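Local structure of trypsin-resistant surface T6 protein (Streptococcus pyogenes serotype M6, 4P0D) at residues N89-T101 with P111-L124. The protein serves as the backbone pilin of the cell-surface pilus, probably joined to its neighbours and the cell wall through a sortase sorting signal. The protein carries 1 engineered substitution. Sequence-based numbering, arbitrary orientation.
Sequences NARGASVYIALLT and PILLAASYNGEGNL
Ser94, Tyr96 and Ala98 pair with Ala116, Leu114 and Ile112 across two antiparallel strands, whose axes run at 159° and approach to 4.6 Å. Each pair exchanges two backbone bonds; Tyr96 N reaches Leu114 O at 2.6 Å, nearly along the C=O axis. At the intervening non-hydrogen-bonded pairs, Val95 with Ala115 and Ile97 with Leu113, CA-H groups add weak contacts to carbonyls that already accept an N-H. Residues 94-101 and 108-116 thus form a beta hairpin in the Ig-like N-terminal domain, which sends side chains alternately to two faces. On the face of Val95 and Ile97, helix 56-68 covers Ile97 and Leu113. Leu113 turns CG anti to its backbone N (chi1 175°), placing CD1 between Val95 CG1 at 3.6 Å and Ile97 CD1 at 3.8 Å. Val95 also meets Leu124 tip to tip, CG2 to CD2 3.8 Å, a branched residue serving two neighbours. The other face is largely apolar around small Ala98, which leaves room for Ile112 and Leu114 alongside; Ile12 of strand 7-13 packs on Ala98 and Ile112, and the Leu100 and Ile112 side chains cross, CD1 to CD1 3.6 Å. In the turn between strands 86-91 and 94-101, Gly92 takes a positive phi (82°), and Ser94 OG donates to Gly92 O at 2.8 Å, tying the bend to the strand. Beside it, Tyr118 rests CE2 on Ala93 CB, its hydroxyl hydrogen-bonded to Tyr31 and Asp6.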
ATOM      1  N   ASN A  89      -2.287   8.554 -41.826  1.00 18.10           N
ATOM      2  CA  ASN A  89      -2.379   8.445 -43.276  1.00 17.71           C
ATOM      3  C   ASN A  89      -1.011   8.063 -43.811  1.00 18.42           C
ATOM      4  O   ASN A  89      -0.108   8.902 -43.888  1.00 19.44           O
ATOM      5  CB  ASN A  89      -2.813   9.765 -43.916  1.00 17.20           C
ATOM      6  CG  ASN A  89      -4.262  10.121 -43.624  1.00 17.03           C
ATOM      7  OD1 ASN A  89      -5.172   9.307 -43.778  1.00 17.00           O
ATOM      8  ND2 ASN A  89      -4.480  11.347 -43.221  1.00 16.87           N
ATOM      9  N   ALA A  90      -0.854   6.795 -44.159  1.00 19.33           N
ATOM     10  CA  ALA A  90       0.431   6.272 -44.613  1.00 20.23           C
ATOM     11  C   ALA A  90       0.655   6.748 -46.036  1.00 20.75           C
ATOM     12  O   ALA A  90      -0.295   6.830 -46.812  1.00 21.60           O
ATOM     13  CB  ALA A  90       0.427   4.754 -44.577  1.00 19.98           C
ATOM     14  N   ARG A  91       1.900   7.079 -46.362  1.00 21.09           N
ATOM     15  CA  ARG A  91       2.274   7.435 -47.733  1.00 22.44           C
ATOM     16  C   ARG A  91       2.965   6.243 -48.396  1.00 21.24           C
ATOM     17  O   ARG A  91       4.138   5.985 -48.153  1.00 20.87           O
ATOM     18  CB  ARG A  91       3.204   8.637 -47.749  1.00 23.97           C
ATOM     19  CG  ARG A  91       3.583   9.050 -49.168  1.00 26.16           C
ATOM     20  CD  ARG A  91       4.773   9.992 -49.205  1.00 27.16           C
ATOM     21  NE  ARG A  91       4.321  11.360 -49.004  1.00 29.51           N
ATOM     22  N   GLY A  92       2.218   5.518 -49.218  1.00 20.14           N
ATOM     23  CA  GLY A  92       2.729   4.355 -49.926  1.00 20.00           C
ATOM     24  C   GLY A  92       2.723   3.132 -49.041  1.00 19.50           C
ATOM     25  O   GLY A  92       2.601   3.243 -47.825  1.00 19.19           O
ATOM     26  N   ALA A  93       2.854   1.968 -49.657  1.00 19.34           N
ATOM     27  CA  ALA A  93       2.891   0.719 -48.932  1.00 19.82           C
ATOM     28  C   ALA A  93       4.054   0.792 -47.954  1.00 19.40           C
ATOM     29  O   ALA A  93       5.131   1.284 -48.290  1.00 18.63           O
ATOM     30  CB  ALA A  93       3.049  -0.468 -49.875  1.00 20.88           C
ATOM     31  N   SER A  94       3.784   0.374 -46.721  1.00 19.86           N
ATOM     32  CA  SER A  94       4.716   0.514 -45.619  1.00 19.72           C
ATOM     33  C   SER A  94       4.227  -0.290 -44.429  1.00 19.41           C
ATOM     34  O   SER A  94       3.043  -0.630 -44.340  1.00 19.52           O
ATOM     35  CB  SER A  94       4.894   1.983 -45.246  1.00 20.12           C
ATOM     36  OG  SER A  94       3.661   2.667 -45.329  1.00 20.90           O
ATOM     37  N   VAL A  95       5.162  -0.594 -43.530  1.00 19.04           N
ATOM     38  CA  VAL A  95       4.917  -1.471 -42.382  1.00 19.04           C
ATOM     39  C   VAL A  95       5.408  -0.748 -41.141  1.00 17.92           C
ATOM     40  O   VAL A  95       6.512  -0.211 -41.141  1.00 17.82           O
ATOM     41  CB  VAL A  95       5.684  -2.798 -42.544  1.00 19.22           C
ATOM     42  CG1 VAL A  95       5.224  -3.824 -41.516  1.00 19.38           C
ATOM     43  CG2 VAL A  95       5.503  -3.338 -43.957  1.00 20.65           C
ATOM     44  N   TYR A  96       4.584  -0.734 -40.099  1.00 18.43           N
ATOM     45  CA  TYR A  96       4.868  -0.012 -38.856  1.00 17.82           C
ATOM     46  C   TYR A  96       4.660  -0.870 -37.605  1.00 16.78           C
ATOM     47  O   TYR A  96       3.838  -1.763 -37.571  1.00 17.47           O
ATOM     48  CB  TYR A  96       3.947   1.218 -38.715  1.00 18.51           C
ATOM     49  CG  TYR A  96       4.107   2.280 -39.776  1.00 19.57           C
ATOM     50  CD1 TYR A  96       3.466   2.165 -41.003  1.00 20.15           C
ATOM     51  CD2 TYR A  96       4.898   3.409 -39.546  1.00 20.11           C
ATOM     52  CE1 TYR A  96       3.612   3.132 -41.973  1.00 20.80           C
ATOM     53  CE2 TYR A  96       5.044   4.386 -40.513  1.00 20.99           C
ATOM     54  CZ  TYR A  96       4.396   4.236 -41.720  1.00 21.13           C
ATOM     55  OH  TYR A  96       4.540   5.196 -42.680  1.00 23.85           O
ATOM     56  N   ILE A  97       5.402  -0.547 -36.560  1.00 17.25           N
ATOM     57  CA  ILE A  97       5.075  -0.995 -35.209  1.00 17.49           C
ATOM     58  C   ILE A  97       4.523   0.216 -34.486  1.00 17.41           C
ATOM     59  O   ILE A  97       5.160   1.261 -34.478  1.00 17.52           O
ATOM     60  CB  ILE A  97       6.331  -1.481 -34.465  1.00 17.82           C
ATOM     61  CG1 ILE A  97       6.891  -2.740 -35.137  1.00 18.52           C
ATOM     62  CG2 ILE A  97       6.026  -1.752 -32.990  1.00 18.84           C
ATOM     63  CD1 ILE A  97       5.929  -3.905 -35.210  1.00 19.04           C
ATOM     64  N   ALA A  98       3.345   0.074 -33.879  1.00 16.74           N
ATOM     65  CA  ALA A  98       2.803   1.128 -33.038  1.00 15.98           C
ATOM     66  C   ALA A  98       2.999   0.755 -31.576  1.00 15.56           C
ATOM     67  O   ALA A  98       2.710  -0.377 -31.182  1.00 16.32           O
ATOM     68  CB  ALA A  98       1.333   1.343 -33.361  1.00 15.87           C
ATOM     69  N   LEU A  99       3.530   1.692 -30.795  1.00 14.90           N
ATOM     70  CA  LEU A  99       3.585   1.578 -29.342  1.00 15.30           C
ATOM     71  C   LEU A  99       2.700   2.647 -28.675  1.00 15.39           C
ATOM     72  O   LEU A  99       2.779   3.857 -29.002  1.00 14.47           O
ATOM     73  CB  LEU A  99       5.019   1.695 -28.811  1.00 14.96           C
ATOM     74  CG  LEU A  99       6.014   0.638 -29.329  1.00 15.58           C
ATOM     75  CD1 LEU A  99       7.409   0.920 -28.775  1.00 15.99           C
ATOM     76  CD2 LEU A  99       5.580  -0.785 -28.988  1.00 15.68           C
ATOM     77  N   LEU A 100       1.879   2.183 -27.735  1.00 15.25           N
ATOM     78  CA  LEU A 100       1.023   3.052 -26.929  1.00 16.00           C
ATOM     79  C   LEU A 100       1.592   3.092 -25.506  1.00 16.61           C
ATOM     80  O   LEU A 100       1.668   2.044 -24.832  1.00 18.03           O
ATOM     81  CB  LEU A 100      -0.421   2.537 -26.930  1.00 16.86           C
ATOM     82  CG  LEU A 100      -1.140   2.495 -28.294  1.00 17.28           C
ATOM     83  CD1 LEU A 100      -0.953   1.153 -28.995  1.00 17.93           C
ATOM     84  CD2 LEU A 100      -2.631   2.750 -28.125  1.00 17.68           C
ATOM     85  N   THR A 101       2.017   4.278 -25.073  1.00 15.92           N
ATOM     86  CA  THR A 101       2.762   4.449 -23.814  1.00 16.27           C
ATOM     87  C   THR A 101       2.145   5.560 -22.991  1.00 15.88           C
ATOM     88  O   THR A 101       1.344   6.340 -23.496  1.00 14.59           O
ATOM     89  CB  THR A 101       4.231   4.861 -24.058  1.00 16.66           C
ATOM     90  OG1 THR A 101       4.265   6.016 -24.899  1.00 16.56           O
ATOM     91  CG2 THR A 101       5.000   3.763 -24.710  1.00 17.13           C
ATOM     92  N   PRO A 111       2.231  -4.281 -28.110  1.00 18.46           N
ATOM     93  CA  PRO A 111       2.647  -3.660 -29.394  1.00 17.97           C
ATOM     94  C   PRO A 111       1.669  -3.966 -30.531  1.00 16.89           C
ATOM     95  O   PRO A 111       0.967  -4.961 -30.470  1.00 16.02           O
ATOM     96  CB  PRO A 111       3.986  -4.317 -29.696  1.00 18.51           C
ATOM     97  CG  PRO A 111       4.363  -5.109 -28.501  1.00 18.97           C
ATOM     98  CD  PRO A 111       3.128  -5.379 -27.710  1.00 18.80           C
ATOM     99  N   ILE A 112       1.623  -3.125 -31.553  1.00 16.83           N
ATOM    100  CA  ILE A 112       0.751  -3.357 -32.705  1.00 17.23           C
ATOM    101  C   ILE A 112       1.554  -3.281 -33.995  1.00 17.94           C
ATOM    102  O   ILE A 112       2.408  -2.409 -34.155  1.00 17.72           O
ATOM    103  CB  ILE A 112      -0.423  -2.360 -32.774  1.00 17.32           C
ATOM    104  CG1 ILE A 112      -1.218  -2.365 -31.466  1.00 17.62           C
ATOM    105  CG2 ILE A 112      -1.356  -2.726 -33.930  1.00 17.28           C
ATOM    106  CD1 ILE A 112      -2.261  -1.261 -31.379  1.00 17.35           C
ATOM    107  N   LEU A 113       1.306  -4.243 -34.883  1.00 19.17           N
ATOM    108  CA  LEU A 113       1.836  -4.207 -36.238  1.00 19.57           C
ATOM    109  C   LEU A 113       0.775  -3.707 -37.215  1.00 19.40           C
ATOM    110  O   LEU A 113      -0.296  -4.302 -37.339  1.00 18.85           O
ATOM    111  CB  LEU A 113       2.292  -5.592 -36.682  1.00 21.36           C
ATOM    112  CG  LEU A 113       2.747  -5.700 -38.140  1.00 22.81           C
ATOM    113  CD1 LEU A 113       4.131  -5.110 -38.325  1.00 23.24           C
ATOM    114  CD2 LEU A 113       2.717  -7.163 -38.560  1.00 25.72           C
ATOM    115  N   LEU A 114       1.103  -2.636 -37.928  1.00 19.13           N
ATOM    116  CA  LEU A 114       0.216  -2.081 -38.930  1.00 19.47           C
ATOM    117  C   LEU A 114       0.936  -1.982 -40.267  1.00 18.41           C
ATOM    118  O   LEU A 114       2.125  -1.657 -40.329  1.00 19.47           O
ATOM    119  CB  LEU A 114      -0.271  -0.693 -38.522  1.00 19.30           C
ATOM    120  CG  LEU A 114      -1.161  -0.659 -37.272  1.00 20.63           C
ATOM    121  CD1 LEU A 114      -1.258   0.759 -36.740  1.00 21.44           C
ATOM    122  CD2 LEU A 114      -2.556  -1.212 -37.529  1.00 20.54           C
ATOM    123  N   ALA A 115       0.204  -2.230 -41.334  1.00 17.87           N
ATOM    124  CA  ALA A 115       0.789  -2.158 -42.674  1.00 18.80           C
ATOM    125  C   ALA A 115      -0.223  -1.621 -43.671  1.00 18.94           C
ATOM    126  O   ALA A 115      -1.396  -1.969 -43.584  1.00 18.74           O
ATOM    127  CB  ALA A 115       1.262  -3.538 -43.107  1.00 18.29           C
ATOM    128  N   ALA A 116       0.229  -0.758 -44.593  1.00 19.78           N
ATOM    129  CA  ALA A 116      -0.550  -0.431 -45.789  1.00 20.07           C
ATOM    130  C   ALA A 116      -0.031  -1.295 -46.933  1.00 20.99           C
ATOM    131  O   ALA A 116       1.183  -1.329 -47.199  1.00 20.63           O
ATOM    132  CB  ALA A 116      -0.456   1.038 -46.127  1.00 20.08           C
ATOM    133  N   SER A 117      -0.950  -2.005 -47.590  1.00 21.92           N
ATOM    134  CA  SER A 117      -0.591  -3.075 -48.543  1.00 22.78           C
ATOM    135  C   SER A 117      -1.485  -3.143 -49.776  1.00 22.53           C
ATOM    136  O   SER A 117      -2.688  -2.928 -49.684  1.00 21.63           O
ATOM    137  CB  SER A 117      -0.669  -4.429 -47.835  1.00 23.42           C
ATOM    138  OG  SER A 117      -0.385  -5.474 -48.753  1.00 24.10           O
ATOM    139  N   TYR A 118      -0.888  -3.478 -50.922  1.00 23.22           N
ATOM    140  CA  TYR A 118      -1.632  -3.685 -52.156  1.00 23.73           C
ATOM    141  C   TYR A 118      -2.203  -5.090 -52.258  1.00 25.76           C
ATOM    142  O   TYR A 118      -2.927  -5.378 -53.203  1.00 27.65           O
ATOM    143  CB  TYR A 118      -0.743  -3.422 -53.386  1.00 22.61           C
ATOM    144  CG  TYR A 118      -0.307  -1.993 -53.514  1.00 21.30           C
ATOM    145  CD1 TYR A 118      -1.222  -0.994 -53.840  1.00 21.29           C
ATOM    146  CD2 TYR A 118       1.014  -1.634 -53.328  1.00 20.69           C
ATOM    147  CE1 TYR A 118      -0.834   0.329 -53.966  1.00 20.58           C
ATOM    148  CE2 TYR A 118       1.414  -0.314 -53.445  1.00 20.86           C
ATOM    149  CZ  TYR A 118       0.470   0.671 -53.758  1.00 19.91           C
ATOM    150  OH  TYR A 118       0.849   1.987 -53.859  1.00 19.25           O
ATOM    151  N   ASN A 119      -1.889  -5.966 -51.303  1.00 28.05           N
ATOM    152  CA  ASN A 119      -2.291  -7.370 -51.377  1.00 30.67           C
ATOM    153  C   ASN A 119      -3.315  -7.777 -50.334  1.00 30.95           C
ATOM    154  O   ASN A 119      -3.384  -8.951 -49.959  1.00 31.74           O
ATOM    155  CB  ASN A 119      -1.050  -8.267 -51.235  1.00 32.74           C
ATOM    156  CG  ASN A 119      -1.234  -9.635 -51.868  1.00 35.55           C
ATOM    157  OD1 ASN A 119      -2.123  -9.847 -52.698  1.00 38.78           O
ATOM    158  ND2 ASN A 119      -0.379 -10.573 -51.490  1.00 37.16           N
ATOM    159  N   GLY A 120      -4.098  -6.814 -49.858  1.00 30.90           N
ATOM    160  CA  GLY A 120      -5.116  -7.061 -48.831  1.00 30.67           C
ATOM    161  C   GLY A 120      -4.723  -6.499 -47.474  1.00 30.18           C
ATOM    162  O   GLY A 120      -3.543  -6.327 -47.181  1.00 27.18           O
ATOM    163  N   GLU A 121      -5.723  -6.219 -46.636  1.00 30.96           N
ATOM    164  CA  GLU A 121      -5.479  -5.590 -45.335  1.00 29.82           C
ATOM    165  C   GLU A 121      -4.369  -6.311 -44.587  1.00 29.84           C
ATOM    166  O   GLU A 121      -4.473  -7.502 -44.326  1.00 30.07           O
ATOM    167  CB  GLU A 121      -6.750  -5.558 -44.480  1.00 31.42           C
ATOM    168  N   GLY A 122      -3.287  -5.592 -44.291  1.00 29.85           N
ATOM    169  CA  GLY A 122      -2.183  -6.112 -43.474  1.00 30.62           C
ATOM    170  C   GLY A 122      -1.271  -7.135 -44.130  1.00 31.07           C
ATOM    171  O   GLY A 122      -0.317  -7.600 -43.509  1.00 31.57           O
ATOM    172  N   ASN A 123      -1.524  -7.457 -45.395  1.00 31.43           N
ATOM    173  CA  ASN A 123      -0.865  -8.584 -46.057  1.00 31.38           C
ATOM    174  C   ASN A 123       0.557  -8.238 -46.467  1.00 30.99           C
ATOM    175  O   ASN A 123       0.768  -7.364 -47.302  1.00 31.20           O
ATOM    176  CB  ASN A 123      -1.675  -8.993 -47.289  1.00 32.57           C
ATOM    177  CG  ASN A 123      -1.308 -10.379 -47.813  1.00 34.75           C
ATOM    178  OD1 ASN A 123      -0.289 -10.970 -47.444  1.00 33.99           O
ATOM    179  ND2 ASN A 123      -2.158 -10.903 -48.683  1.00 35.34           N
ATOM    180  N   LEU A 124       1.535  -8.935 -45.894  1.00 30.97           N
ATOM    181  CA  LEU A 124       2.952  -8.620 -46.146  1.00 32.35           C
ATOM    182  C   LEU A 124       3.625  -9.438 -47.261  1.00 32.44           C
ATOM    183  O   LEU A 124       4.758  -9.133 -47.623  1.00 32.97           O
ATOM    184  CB  LEU A 124       3.772  -8.732 -44.857  1.00 31.73           C
ATOM    185  CG  LEU A 124       3.363  -7.801 -43.702  1.00 32.66           C
ATOM    186  CD1 LEU A 124       4.398  -7.902 -42.584  1.00 32.03           C
ATOM    187  CD2 LEU A 124       3.190  -6.339 -44.137  1.00 31.65           C
TER